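Local coordinates for protein phospholyase (Arthrobacter aurescens, PDB 5G4I) that uses pyridoxal phosphate as a phospholyase, probably eliminating phosphate from phosphoethanolamine, although it is a homologue of the class III transaminases, at residues 122-127 with 146-151; 131-136 with 304-309; 255-260 with 281-286. All coordinates share one frame; numbering follows the deposited sequence.

Contact 1: 122-127 with 146-151; sequences EANELA and SYHGNT. With PLP (pyridoxal-5'-phosphate), chain C.
Asn124, on helix 120-135, reaches across to the backbone of His148 in the loop after strand 140-143. The two help build the pyridoxal-phosphate pocket of a class III member of the aspartate-aminotransferase fold (fold type I). The side chain of Asn124 shows how one residue can be used along its whole length. Its CB packs against the carbonyl at 3.8 Å from His148 O. CG stands anti to the carbonyl carbon of its own residue (chi1 -79°), which aims the amide at the loop. OD1 turns to the hydroxyl of Thr278, while ND2 donates to His148 O at 2.9 Å, on a lone pair in the carbonyl plane and with an N-H...O angle of 155°. ND2 also sits at the edge of the imidazole and bonds Asp251 OD2, the same oxygen that His148 ND1 uses, so both residues are tied to one acid. The bonded carbonyl reaches the cofactor as well, with His148 O 3.2 Å from C6 of PLP.

The next residue, Glu125, bends at chi2 and brings OE1 to Thr151, the N-cap of helix 152-155. Ser153 shares that oxygen, and OE2 takes the backbone N of Thr152 of the second subunit. Thr151 OG1 caps the N of Leu154 and donates to Glu125 OE1 at 2.7 Å, arriving from above the carboxylate plane, 41° out of it.

Contact 2: 131-136 with 304-309; sequences ARQHTG and RHNMFF
Gln133 and Asn306 meet amide to amide, joining the last turn of helix 120-135 to the first residue beyond helix 296-305. Two hydrogen bonds close a ring between the groups. Asn306 ND2 donates to Gln133 OE1 at 2.9 Å, almost straight at 177° and on a lone pair; Gln133 NE2 returns a bond to Asn306 OD1 at 3.1 Å, tilted from the carbonyl plane. The amide planes lie 34° apart, so the pairing is twisted rather than flat. Gln133 spans the gap because its chain runs extended beyond CG (chi2 -169°).

A water adds a second polar route, donating to Gln133 OE1 at 2.8 Å and lying at the edge of the His305 ring, in its plane, bonded to ND1.

Both amides have further partners: Phe302 O takes Asn306 ND2, while Glu165 and the backbone N of His164, both of the second subunit, bind Gln133 NE2 and Asn306 OD1. A leucine at Gln133 would probably strip the Asn306 amide of both its partners here and leave the water and Glu165 of the second subunit each short of a mate. With donor facing acceptor at each place, the chemistry implies that turning either amide over by itself would probably set like groups against each other.

Contact 3: 255-260 with 281-286; sequences SGFGRT and KPMGNG. With PLP (pyridoxal-5'-phosphate), chain C.
Phe257 and Met283 face each other from two loops, their CA atoms 7.3 Å apart: Phe257 is the second residue of a type I' beta turn from Gly256 to Arg259, closed by Arg259 N on Gly256 O, while on the other side Asn285 N bonds back to Pro282 O at 3.0 Å. The turn gives Phe257 a positive phi (58°), and its ring is projected at the Pro282-Met283 corner.

Met283 lies across one face of that ring. Its CA makes a CH-pi contact 4.3 Å from the ring centroid and only 15° off the normal, and its CB makes the closest approach, 3.4 Å from Phe257 CZ. The torsion at chi1 (83°) decides only where the rest of the side chain goes, setting Met283 CG between the backbone N and the carbonyl carbon. Pro282 approaches obliquely, with CG 3.9 Å from Phe257 CD1. Trp265 adds an edge-to-face partner, and Leu103 and Leu326 from helices 94-104 and 316-331 also pack on the ring.

This apolar joint begins one residue after the Schiff-base lysine of the fold type I enzymes, Lys281. The lysine runs extended as far as CE and bends only at chi4. Its NZ is covalently joined to C4A of PLP at 1.4 Å, the linkage of an internal aldimine, and makes a weak hydrogen bond of 2.7 Å to O3 of the cofactor.

Contacts 1 and 3 approach one cofactor from different parts of the chain: 146-151 lies by its pyridine ring, while 281-286 supplies the lysine bonded to it. Their centres are 16 Å apart and their nearest atoms about 6 Å, so the cofactor bridges what does not touch directly. Contact 2 shares helix 120-135 with contact 1 and meets it where Leu126 CD1 packs 3.8 Å from Phe308 CE1. It stands apart from contact 3, about 27 Å between centres, and away from the annotated sites. All three reach the second subunit, whose Thr311 hydrogen-bonds the PLP; helix 120-135 touches that subunit both near the pocket, at Glu122 and Glu125, and at its far end, at Arg132 and Gln133.

Contact 1: 122-127 with 146-151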
ATOM      1  N   GLU A 122      -0.482   4.985  -0.887  1.00  8.39           N
ATOM      2  CA  GLU A 122      -1.273   4.411  -2.035  1.00  9.11           C
ATOM      3  C   GLU A 122      -2.374   5.376  -2.398  1.00  8.34           C
ATOM      4  O   GLU A 122      -2.691   5.539  -3.630  1.00  8.95           O
ATOM      5  CB  GLU A 122      -1.808   3.002  -1.764  1.00  9.83           C
ATOM      6  CG  GLU A 122      -0.824   1.864  -1.797  1.00 10.76           C
ATOM      7  CD  GLU A 122      -1.517   0.489  -1.947  1.00 10.70           C
ATOM      8  OE1 GLU A 122      -2.592   0.208  -1.280  1.00 10.72           O
ATOM      9  OE2 GLU A 122      -0.999  -0.378  -2.768  1.00 12.47           O
ATOM     10  N   ALA A 123      -3.011   5.995  -1.405  1.00  8.62           N
ATOM     11  CA  ALA A 123      -4.140   6.926  -1.704  1.00  8.85           C
ATOM     12  C   ALA A 123      -3.624   8.161  -2.476  1.00  8.53           C
ATOM     13  O   ALA A 123      -4.222   8.592  -3.505  1.00  8.95           O
ATOM     14  CB  ALA A 123      -4.897   7.301  -0.444  1.00  9.15           C
ATOM     15  N   ASN A 124      -2.582   8.819  -1.991  1.00  8.68           N
ATOM     16  CA  ASN A 124      -2.079  10.025  -2.670  1.00  8.86           C
ATOM     17  C   ASN A 124      -1.483   9.662  -4.037  1.00  8.96           C
ATOM     18  O   ASN A 124      -1.667  10.464  -5.001  1.00  9.53           O
ATOM     19  CB  ASN A 124      -1.040  10.782  -1.813  1.00  8.97           C
ATOM     20  CG  ASN A 124      -1.648  11.629  -0.722  1.00 10.63           C
ATOM     21  OD1 ASN A 124      -2.711  12.234  -0.938  1.00  9.93           O
ATOM     22  ND2 ASN A 124      -0.956  11.786   0.382  1.00 11.92           N
ATOM     23  N   GLU A 125      -0.807   8.532  -4.222  1.00  8.12           N
ATOM     24  CA  GLU A 125      -0.359   8.089  -5.550  1.00  8.55           C
ATOM     25  C   GLU A 125      -1.526   8.005  -6.478  1.00  9.33           C
ATOM     26  O   GLU A 125      -1.442   8.508  -7.644  1.00  9.53           O
ATOM     27  CB  GLU A 125       0.321   6.695  -5.418  1.00 10.53           C
ATOM     28  CG  GLU A 125       0.810   6.130  -6.729  1.00 10.84           C
ATOM     29  CD  GLU A 125       2.048   6.739  -7.291  1.00 10.33           C
ATOM     30  OE1 GLU A 125       2.693   7.584  -6.651  1.00 11.25           O
ATOM     31  OE2 GLU A 125       2.422   6.358  -8.457  1.00 11.75           O
ATOM     32  N   LEU A 126      -2.622   7.357  -6.074  1.00  9.37           N
ATOM     33  CA  LEU A 126      -3.823   7.215  -6.948  1.00  8.84           C
ATOM     34  C   LEU A 126      -4.459   8.557  -7.226  1.00  8.93           C
ATOM     35  O   LEU A 126      -4.863   8.808  -8.406  1.00  9.41           O
ATOM     36  CB  LEU A 126      -4.810   6.214  -6.320  1.00  9.45           C
ATOM     37  CG  LEU A 126      -6.127   6.020  -7.050  1.00 10.30           C
ATOM     38  CD1 LEU A 126      -5.927   5.483  -8.440  1.00 11.13           C
ATOM     39  CD2 LEU A 126      -7.028   5.049  -6.223  1.00 11.51           C
ATOM     40  N   ALA A 127      -4.612   9.398  -6.215  1.00  8.73           N
ATOM     41  CA  ALA A 127      -5.204  10.732  -6.482  1.00  9.05           C
ATOM     42  C   ALA A 127      -4.406  11.515  -7.505  1.00  9.11           C
ATOM     43  O   ALA A 127      -5.035  12.189  -8.378  1.00  9.37           O
ATOM     44  CB  ALA A 127      -5.393  11.516  -5.187  1.00  8.88           C
ATOM     45  N   SER A 146       6.633  20.084   3.087  1.00 10.46           N
ATOM     46  CA  SER A 146       5.525  19.086   3.150  1.00 10.83           C
ATOM     47  C   SER A 146       5.988  17.665   2.909  1.00 11.52           C
ATOM     48  O   SER A 146       7.082  17.411   2.372  1.00 11.40           O
ATOM     49  CB  SER A 146       4.410  19.440   2.164  1.00 11.23           C
ATOM     50  OG  SER A 146       4.873  19.644   0.873  1.00 11.89           O
ATOM     51  N   TYR A 147       5.116  16.713   3.271  1.00 11.18           N
ATOM     52  CA  TYR A 147       5.373  15.286   3.057  1.00 11.36           C
ATOM     53  C   TYR A 147       4.038  14.544   2.839  1.00 11.13           C
ATOM     54  O   TYR A 147       3.131  14.603   3.681  1.00 13.19           O
ATOM     55  CB  TYR A 147       6.164  14.650   4.208  1.00 10.95           C
ATOM     56  CG  TYR A 147       6.333  13.147   4.040  1.00 11.50           C
ATOM     57  CD1 TYR A 147       7.188  12.627   3.090  1.00 10.42           C
ATOM     58  CD2 TYR A 147       5.550  12.231   4.779  1.00 12.29           C
ATOM     59  CE1 TYR A 147       7.327  11.284   2.861  1.00 12.11           C
ATOM     60  CE2 TYR A 147       5.720  10.858   4.606  1.00 11.57           C
ATOM     61  CZ  TYR A 147       6.591  10.379   3.649  1.00 11.08           C
ATOM     62  OH  TYR A 147       6.716   9.030   3.419  1.00 12.00           O
ATOM     63  N   HIS A 148       3.902  13.915   1.655  1.00  9.97           N
ATOM     64  CA  HIS A 148       2.633  13.251   1.289  1.00  8.63           C
ATOM     65  C   HIS A 148       2.763  11.755   0.988  1.00  9.00           C
ATOM     66  O   HIS A 148       1.807  11.061   0.623  1.00 10.55           O
ATOM     67  CB  HIS A 148       2.008  14.025   0.064  1.00  8.73           C
ATOM     68  CG  HIS A 148       1.654  15.433   0.393  1.00  9.52           C
ATOM     69  ND1 HIS A 148       0.592  15.780   1.182  1.00 10.12           N
ATOM     70  CD2 HIS A 148       2.250  16.618   0.052  1.00  9.69           C
ATOM     71  CE1 HIS A 148       0.560  17.086   1.323  1.00 10.24           C
ATOM     72  NE2 HIS A 148       1.574  17.623   0.692  1.00 10.48           N
ATOM     73  N   GLY A 149       3.957  11.184   1.162  1.00  9.33           N
ATOM     74  CA  GLY A 149       4.196   9.750   1.019  1.00  9.73           C
ATOM     75  C   GLY A 149       5.476   9.358   0.281  1.00  9.26           C
ATOM     76  O   GLY A 149       6.330  10.208  -0.013  1.00  9.90           O
ATOM     77  N   ASN A 150       5.603   8.028   0.034  1.00  9.34           N
ATOM     78  CA  ASN A 150       6.917   7.423  -0.212  1.00  9.43           C
ATOM     79  C   ASN A 150       7.124   6.700  -1.562  1.00 11.82           C
ATOM     80  O   ASN A 150       8.112   5.932  -1.736  1.00 11.17           O
ATOM     81  CB  ASN A 150       7.196   6.495   0.968  1.00  9.44           C
ATOM     82  CG  ASN A 150       6.192   5.389   1.049  1.00 10.36           C
ATOM     83  OD1 ASN A 150       5.616   4.951   0.044  1.00 11.84           O
ATOM     84  ND2 ASN A 150       5.886   4.902   2.273  1.00 11.88           N
ATOM     85  N   THR A 151       6.206   6.865  -2.513  1.00  9.48           N
ATOM     86  CA  THR A 151       6.318   6.349  -3.898  1.00  9.17           C
ATOM     87  C   THR A 151       7.343   7.211  -4.689  1.00  9.11           C
ATOM     88  O   THR A 151       7.747   8.322  -4.246  1.00 10.19           O
ATOM     89  CB  THR A 151       4.987   6.295  -4.641  1.00 10.51           C
ATOM     90  OG1 THR A 151       4.555   7.666  -4.744  1.00 10.54           O
ATOM     91  CG2 THR A 151       3.962   5.414  -3.899  1.00 11.11           C
TER
HETATM   92  N1  PLP C1441       0.340  12.278   3.989  1.00 12.73           N
HETATM   93  C2  PLP C1441       0.364  12.731   5.265  1.00 16.30           C
HETATM   94  C2A PLP C1441      -0.137  14.116   5.581  1.00 18.70           C
HETATM   95  C3  PLP C1441       0.881  11.864   6.355  1.00 20.17           C
HETATM   96  O3  PLP C1441       0.915  12.297   7.645  1.00 23.21           O
HETATM   97  C4  PLP C1441       1.359  10.514   5.984  1.00 16.83           C
HETATM   98  C4A PLP C1441       1.892   9.578   6.999  1.00 22.92           C
HETATM   99  C5  PLP C1441       1.279  10.140   4.551  1.00 16.54           C
HETATM  100  C6  PLP C1441       0.769  11.054   3.633  1.00 15.60           C
HETATM  101  C5A PLP C1441       1.747   8.778   4.091  1.00 17.92           C
HETATM  102  O4P PLP C1441       1.115   7.767   4.873  1.00 15.90           O
HETATM  103  P   PLP C1441       1.621   6.240   4.798  1.00 13.70           P
HETATM  104  O1P PLP C1441       2.868   6.228   5.649  1.00 13.28           O
HETATM  105  O2P PLP C1441       0.470   5.447   5.368  1.00 17.26           O
HETATM  106  O3P PLP C1441       1.868   6.011   3.326  1.00 16.56           O

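Contact 2: 131-136 with 304-309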
ATOM      1  N   ALA A 131      -5.886  12.657 -11.245  1.00 10.29           N
ATOM      2  CA  ALA A 131      -5.814  14.056 -11.639  1.00 10.08           C
ATOM      3  C   ALA A 131      -5.031  14.239 -12.939  1.00 10.29           C
ATOM      4  O   ALA A 131      -5.465  15.042 -13.853  1.00 11.24           O
ATOM      5  CB  ALA A 131      -5.253  14.934 -10.529  1.00 11.46           C
ATOM      6  N   ARG A 132      -3.845  13.638 -13.051  1.00 10.57           N
ATOM      7  CA  ARG A 132      -2.969  13.825 -14.305  1.00 11.59           C
ATOM      8  C   ARG A 132      -3.776  13.348 -15.513  1.00 10.74           C
ATOM      9  O   ARG A 132      -3.797  14.061 -16.603  1.00 12.83           O
ATOM     10  CB  ARG A 132      -1.685  12.928 -14.136  1.00 15.19           C
ATOM     11  CG  ARG A 132      -0.513  13.269 -14.928  1.00 16.39           C
ATOM     12  CD  ARG A 132       0.625  12.318 -14.630  1.00 13.64           C
ATOM     13  NE  ARG A 132       1.005  12.252 -13.223  1.00 12.79           N
ATOM     14  CZ  ARG A 132       0.858  11.196 -12.399  1.00 11.38           C
ATOM     15  NH1 ARG A 132       0.360  10.084 -12.790  1.00 11.44           N
ATOM     16  NH2 ARG A 132       1.285  11.359 -11.139  1.00 11.28           N
ATOM     17  N   GLN A 133      -4.474  12.228 -15.459  1.00 11.13           N
ATOM     18  CA  GLN A 133      -5.242  11.731 -16.627  1.00 10.93           C
ATOM     19  C   GLN A 133      -6.453  12.605 -16.933  1.00 11.93           C
ATOM     20  O   GLN A 133      -6.781  12.878 -18.141  1.00 14.64           O
ATOM     21  CB  GLN A 133      -5.761  10.305 -16.413  1.00 11.39           C
ATOM     22  CG  GLN A 133      -4.679   9.218 -16.221  1.00 10.89           C
ATOM     23  CD  GLN A 133      -5.206   7.795 -16.276  1.00 11.39           C
ATOM     24  OE1 GLN A 133      -6.412   7.570 -16.600  1.00 12.20           O
ATOM     25  NE2 GLN A 133      -4.369   6.805 -15.952  1.00 12.41           N
ATOM     26  N   HIS A 134      -7.140  13.121 -15.912  1.00 11.07           N
ATOM     27  CA  HIS A 134      -8.336  13.948 -16.135  1.00 11.16           C
ATOM     28  C   HIS A 134      -7.997  15.344 -16.698  1.00 11.85           C
ATOM     29  O   HIS A 134      -8.667  15.820 -17.651  1.00 13.27           O
ATOM     30  CB  HIS A 134      -9.068  14.191 -14.788  1.00 11.57           C
ATOM     31  CG  HIS A 134     -10.227  15.128 -14.907  1.00 11.63           C
ATOM     32  ND1 HIS A 134     -10.234  16.451 -14.555  1.00 16.20           N
ATOM     33  CD2 HIS A 134     -11.437  14.863 -15.438  1.00 11.32           C
ATOM     34  CE1 HIS A 134     -11.424  16.990 -14.878  1.00 13.03           C
ATOM     35  NE2 HIS A 134     -12.168  16.038 -15.416  1.00 17.35           N
ATOM     36  N   THR A 135      -6.955  15.984 -16.174  1.00 12.09           N
ATOM     37  CA  THR A 135      -6.594  17.357 -16.510  1.00 13.09           C
ATOM     38  C   THR A 135      -5.822  17.409 -17.811  1.00 13.01           C
ATOM     39  O   THR A 135      -5.832  18.506 -18.494  1.00 15.57           O
ATOM     40  CB  THR A 135      -5.782  18.033 -15.424  1.00 11.63           C
ATOM     41  OG1 THR A 135      -4.479  17.446 -15.259  1.00 11.19           O
ATOM     42  CG2 THR A 135      -6.583  18.143 -14.111  1.00 12.61           C
ATOM     43  N   GLY A 136      -5.102  16.335 -18.179  1.00 13.22           N
ATOM     44  CA  GLY A 136      -4.155  16.427 -19.312  1.00 13.08           C
ATOM     45  C   GLY A 136      -2.906  17.264 -19.021  1.00 14.31           C
ATOM     46  O   GLY A 136      -2.103  17.573 -19.947  1.00 15.59           O
ATOM     47  N   ARG A 304     -13.491   3.902 -16.793  1.00 13.12           N
ATOM     48  CA  ARG A 304     -13.677   3.659 -18.254  1.00 15.43           C
ATOM     49  C   ARG A 304     -12.317   3.586 -18.955  1.00 15.82           C
ATOM     50  O   ARG A 304     -12.240   2.938 -20.020  1.00 17.64           O
ATOM     51  CB  ARG A 304     -14.511   4.771 -18.933  1.00 16.80           C
ATOM     52  CG  ARG A 304     -15.993   4.760 -18.593  1.00 20.70           C
ATOM     53  CD  ARG A 304     -16.808   5.768 -19.469  1.00 24.50           C
ATOM     54  NE  ARG A 304     -16.193   7.085 -19.697  1.00 31.76           N
ATOM     55  CZ  ARG A 304     -16.429   8.197 -18.982  1.00 34.84           C
ATOM     56  NH1 ARG A 304     -17.271   8.178 -17.958  1.00 35.45           N
ATOM     57  NH2 ARG A 304     -15.817   9.349 -19.288  1.00 35.96           N
ATOM     58  N   HIS A 305     -11.304   4.287 -18.472  1.00 14.50           N
ATOM     59  CA  HIS A 305     -10.011   4.408 -19.112  1.00 14.97           C
ATOM     60  C   HIS A 305      -8.927   3.442 -18.578  1.00 13.62           C
ATOM     61  O   HIS A 305      -7.822   3.367 -19.224  1.00 13.71           O
ATOM     62  CB  HIS A 305      -9.484   5.854 -18.921  1.00 17.95           C
ATOM     63  CG  HIS A 305     -10.243   6.900 -19.672  1.00 20.32           C
ATOM     64  ND1 HIS A 305     -10.108   8.242 -19.361  1.00 24.57           N
ATOM     65  CD2 HIS A 305     -11.106   6.815 -20.703  1.00 26.57           C
ATOM     66  CE1 HIS A 305     -10.880   8.940 -20.201  1.00 30.00           C
ATOM     67  NE2 HIS A 305     -11.505   8.093 -21.006  1.00 25.58           N
ATOM     68  N   ASN A 306      -9.178   2.715 -17.453  1.00 11.91           N
ATOM     69  CA  ASN A 306      -8.157   1.849 -16.868  1.00 11.76           C
ATOM     70  C   ASN A 306      -8.793   0.665 -16.200  1.00 12.40           C
ATOM     71  O   ASN A 306      -9.813   0.810 -15.505  1.00 13.74           O
ATOM     72  CB  ASN A 306      -7.360   2.560 -15.755  1.00 12.13           C
ATOM     73  CG  ASN A 306      -6.718   3.900 -16.213  1.00 11.96           C
ATOM     74  OD1 ASN A 306      -5.527   3.999 -16.574  1.00 10.73           O
ATOM     75  ND2 ASN A 306      -7.512   4.966 -16.090  1.00 12.56           N
ATOM     76  N   MET A 307      -8.182  -0.520 -16.356  1.00 12.87           N
ATOM     77  CA  MET A 307      -8.599  -1.709 -15.620  1.00 14.88           C
ATOM     78  C   MET A 307      -7.926  -1.701 -14.222  1.00 13.21           C
ATOM     79  O   MET A 307      -6.980  -2.422 -13.904  1.00 14.92           O
ATOM     80  CB  MET A 307      -8.306  -3.011 -16.420  1.00 18.38           C
ATOM     81  CG  MET A 307      -8.764  -4.275 -15.730  1.00 24.39           C
ATOM     82  SD  MET A 307     -10.100  -4.341 -14.485  1.00 31.12           S
ATOM     83  CE  MET A 307      -8.972  -5.254 -13.393  1.00 37.35           C
ATOM     84  N   PHE A 308      -8.402  -0.767 -13.400  1.00 13.39           N
ATOM     85  CA  PHE A 308      -7.796  -0.498 -12.082  1.00 12.60           C
ATOM     86  C   PHE A 308      -8.259  -1.520 -11.039  1.00 13.26           C
ATOM     87  O   PHE A 308      -9.472  -1.711 -10.839  1.00 13.67           O
ATOM     88  CB  PHE A 308      -8.113   0.959 -11.595  1.00 12.93           C
ATOM     89  CG  PHE A 308      -7.493   1.265 -10.231  1.00 13.11           C
ATOM     90  CD1 PHE A 308      -6.147   1.523 -10.141  1.00 13.80           C
ATOM     91  CD2 PHE A 308      -8.268   1.167  -9.073  1.00 16.35           C
ATOM     92  CE1 PHE A 308      -5.549   1.698  -8.857  1.00 15.21           C
ATOM     93  CE2 PHE A 308      -7.664   1.289  -7.813  1.00 14.14           C
ATOM     94  CZ  PHE A 308      -6.341   1.542  -7.738  1.00 15.13           C
ATOM     95  N   PHE A 309      -7.286  -2.067 -10.277  1.00 12.51           N
ATOM     96  CA  PHE A 309      -7.602  -3.113  -9.262  1.00 13.02           C
ATOM     97  C   PHE A 309      -6.464  -3.092  -8.226  1.00 11.99           C
ATOM     98  O   PHE A 309      -5.283  -3.171  -8.633  1.00 13.45           O
ATOM     99  CB  PHE A 309      -7.809  -4.513  -9.922  1.00 13.27           C
ATOM    100  CG  PHE A 309      -8.202  -5.628  -8.967  1.00 13.82           C
ATOM    101  CD1 PHE A 309      -9.391  -5.594  -8.260  1.00 15.19           C
ATOM    102  CD2 PHE A 309      -7.266  -6.571  -8.643  1.00 15.93           C
ATOM    103  CE1 PHE A 309      -9.701  -6.569  -7.274  1.00 15.23           C
ATOM    104  CE2 PHE A 309      -7.589  -7.658  -7.737  1.00 16.17           C
ATOM    105  CZ  PHE A 309      -8.775  -7.629  -7.046  1.00 16.61           C
TER
HETATM  106  O   HOH W   1      -8.870   8.831 -16.879  1.00 13.96           O

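Contact 3: 255-260 with 281-286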
ATOM      1  N   SER A 255      -5.395  15.422   9.458  1.00 11.26           N
ATOM      2  CA  SER A 255      -6.448  16.239   9.938  1.00 11.54           C
ATOM      3  C   SER A 255      -7.818  15.572   9.948  1.00 10.81           C
ATOM      4  O   SER A 255      -8.781  16.213  10.401  1.00 11.46           O
ATOM      5  CB  SER A 255      -6.543  17.542   9.129  1.00 11.04           C
ATOM      6  OG  SER A 255      -6.755  17.304   7.741  1.00 12.27           O
ATOM      7  N   GLY A 256      -7.943  14.365   9.412  1.00 10.48           N
ATOM      8  CA  GLY A 256      -9.276  13.721   9.252  1.00 10.15           C
ATOM      9  C   GLY A 256      -9.812  13.004  10.456  1.00  9.73           C
ATOM     10  O   GLY A 256      -9.224  12.980  11.567  1.00 11.21           O
ATOM     11  N   PHE A 257     -10.963  12.373  10.266  1.00  9.51           N
ATOM     12  CA  PHE A 257     -11.615  11.527  11.307  1.00  9.48           C
ATOM     13  C   PHE A 257     -11.881  12.329  12.587  1.00  9.27           C
ATOM     14  O   PHE A 257     -11.879  11.805  13.729  1.00 10.07           O
ATOM     15  CB  PHE A 257     -10.938  10.196  11.529  1.00 10.59           C
ATOM     16  CG  PHE A 257     -11.039   9.275  10.313  1.00 10.33           C
ATOM     17  CD1 PHE A 257     -10.153   9.401   9.180  1.00  9.91           C
ATOM     18  CD2 PHE A 257     -12.075   8.340  10.224  1.00 10.82           C
ATOM     19  CE1 PHE A 257     -10.374   8.627   8.040  1.00 11.76           C
ATOM     20  CE2 PHE A 257     -12.276   7.576   9.075  1.00 11.55           C
ATOM     21  CZ  PHE A 257     -11.419   7.745   7.989  1.00 11.89           C
ATOM     22  N   GLY A 258     -12.182  13.621  12.457  1.00  8.57           N
ATOM     23  CA  GLY A 258     -12.583  14.455  13.621  1.00  9.81           C
ATOM     24  C   GLY A 258     -11.506  14.919  14.532  1.00  8.80           C
ATOM     25  O   GLY A 258     -11.742  15.629  15.564  1.00 10.39           O
ATOM     26  N   ARG A 259     -10.254  14.778  14.086  1.00 10.04           N
ATOM     27  CA  ARG A 259      -9.060  15.312  14.824  1.00 11.21           C
ATOM     28  C   ARG A 259      -9.162  16.792  15.192  1.00 11.36           C
ATOM     29  O   ARG A 259      -8.714  17.203  16.270  1.00 10.63           O
ATOM     30  CB  ARG A 259      -7.815  15.040  14.005  1.00 11.69           C
ATOM     31  CG  ARG A 259      -6.469  15.681  14.467  1.00 13.05           C
ATOM     32  CD  ARG A 259      -6.004  15.133  15.781  1.00 12.50           C
ATOM     33  NE  ARG A 259      -5.857  13.688  15.809  1.00 12.35           N
ATOM     34  CZ  ARG A 259      -5.452  13.056  16.935  1.00 12.12           C
ATOM     35  NH1 ARG A 259      -5.277  13.763  18.049  1.00 12.00           N
ATOM     36  NH2 ARG A 259      -5.416  11.725  16.996  1.00 12.82           N
ATOM     37  N   THR A 260      -9.680  17.602  14.279  1.00  9.46           N
ATOM     38  CA  THR A 260      -9.779  19.060  14.503  1.00 11.25           C
ATOM     39  C   THR A 260     -10.972  19.454  15.391  1.00 11.65           C
ATOM     40  O   THR A 260     -11.019  20.651  15.780  1.00 11.65           O
ATOM     41  CB  THR A 260      -9.946  19.882  13.171  1.00 11.78           C
ATOM     42  OG1 THR A 260     -11.180  19.595  12.567  1.00 12.13           O
ATOM     43  CG2 THR A 260      -8.786  19.636  12.169  1.00 13.26           C
ATOM     44  N   LYS A 281      -3.699   6.752   8.010  1.00 11.83           N
ATOM     45  CA  LYS A 281      -3.331   6.617   9.451  1.00 10.94           C
ATOM     46  C   LYS A 281      -4.469   6.108  10.373  1.00 10.33           C
ATOM     47  O   LYS A 281      -4.529   4.884  10.661  1.00 11.36           O
ATOM     48  CB  LYS A 281      -2.501   7.806   9.897  1.00 11.71           C
ATOM     49  CG  LYS A 281      -1.039   7.770   9.402  1.00 13.17           C
ATOM     50  CD  LYS A 281      -0.162   8.926   9.975  1.00 16.80           C
ATOM     51  CE  LYS A 281       1.368   8.914   9.535  1.00 16.49           C
ATOM     52  NZ  LYS A 281       1.436   9.790   8.334  1.00 22.06           N
ATOM     53  N   PRO A 282      -5.255   7.023  11.030  1.00 12.35           N
ATOM     54  CA  PRO A 282      -6.292   6.510  11.958  1.00 11.63           C
ATOM     55  C   PRO A 282      -7.320   5.525  11.471  1.00 10.40           C
ATOM     56  O   PRO A 282      -8.053   4.925  12.313  1.00 10.79           O
ATOM     57  CB  PRO A 282      -7.055   7.833  12.361  1.00 11.75           C
ATOM     58  CG  PRO A 282      -6.869   8.680  11.125  1.00 12.64           C
ATOM     59  CD  PRO A 282      -5.441   8.461  10.792  1.00 12.34           C
ATOM     60  N   MET A 283      -7.591   5.481  10.157  1.00 10.77           N
ATOM     61  CA  MET A 283      -8.885   4.937   9.721  1.00 11.69           C
ATOM     62  C   MET A 283      -9.250   3.522  10.124  1.00 10.13           C
ATOM     63  O   MET A 283     -10.437   3.173  10.298  1.00 10.67           O
ATOM     64  CB  MET A 283      -9.194   5.199   8.266  1.00 19.61           C
ATOM     65  CG  MET A 283      -8.687   4.372   7.318  1.00 17.72           C
ATOM     66  SD  MET A 283      -8.900   5.014   5.547  1.00 14.71           S
ATOM     67  CE  MET A 283     -10.429   4.669   5.033  1.00 17.48           C
ATOM     68  N   GLY A 284      -8.228   2.646  10.357  1.00 10.05           N
ATOM     69  CA  GLY A 284      -8.418   1.277  10.840  1.00 10.35           C
ATOM     70  C   GLY A 284      -7.804   0.954  12.216  1.00  9.01           C
ATOM     71  O   GLY A 284      -7.601  -0.218  12.544  1.00 10.22           O
ATOM     72  N   ASN A 285      -7.513   2.002  12.987  1.00  9.70           N
ATOM     73  CA  ASN A 285      -6.902   1.861  14.338  1.00  8.68           C
ATOM     74  C   ASN A 285      -5.488   1.274  14.349  1.00 11.10           C
ATOM     75  O   ASN A 285      -5.014   0.854  15.411  1.00 11.99           O
ATOM     76  CB  ASN A 285      -7.770   1.114  15.337  1.00  9.11           C
ATOM     77  CG  ASN A 285      -7.614   1.679  16.776  1.00 10.82           C
ATOM     78  OD1 ASN A 285      -7.690   2.901  16.952  1.00 10.62           O
ATOM     79  ND2 ASN A 285      -7.467   0.815  17.784  1.00 12.28           N
ATOM     80  N   GLY A 286      -4.893   1.147  13.175  1.00 10.10           N
ATOM     81  CA  GLY A 286      -3.599   0.393  12.971  1.00 10.47           C
ATOM     82  C   GLY A 286      -3.644  -0.683  11.911  1.00 10.83           C
ATOM     83  O   GLY A 286      -2.580  -1.137  11.448  1.00 11.34           O
TER
HETATM   84  N1  PLP C1441       0.340  12.278   3.989  1.00 12.73           N
HETATM   85  C2  PLP C1441       0.364  12.731   5.265  1.00 16.30           C
HETATM   86  C2A PLP C1441      -0.137  14.116   5.581  1.00 18.70           C
HETATM   87  C3  PLP C1441       0.881  11.864   6.355  1.00 20.17           C
HETATM   88  O3  PLP C1441       0.915  12.297   7.645  1.00 23.21           O
HETATM   89  C4  PLP C1441       1.359  10.514   5.984  1.00 16.83           C
HETATM   90  C4A PLP C1441       1.892   9.578   6.999  1.00 22.92           C
HETATM   91  C5  PLP C1441       1.279  10.140   4.551  1.00 16.54           C
HETATM   92  C6  PLP C1441       0.769  11.054   3.633  1.00 15.60           C
HETATM   93  C5A PLP C1441       1.747   8.778   4.091  1.00 17.92           C
HETATM   94  O4P PLP C1441       1.115   7.767   4.873  1.00 15.90           O
HETATM   95  P   PLP C1441       1.621   6.240   4.798  1.00 13.70           P
HETATM   96  O1P PLP C1441       2.868   6.228   5.649  1.00 13.28           O
HETATM   97  O2P PLP C1441       0.470   5.447   5.368  1.00 17.26           O
HETATM   98  O3P PLP C1441       1.868   6.011   3.326  1.00 16.56           O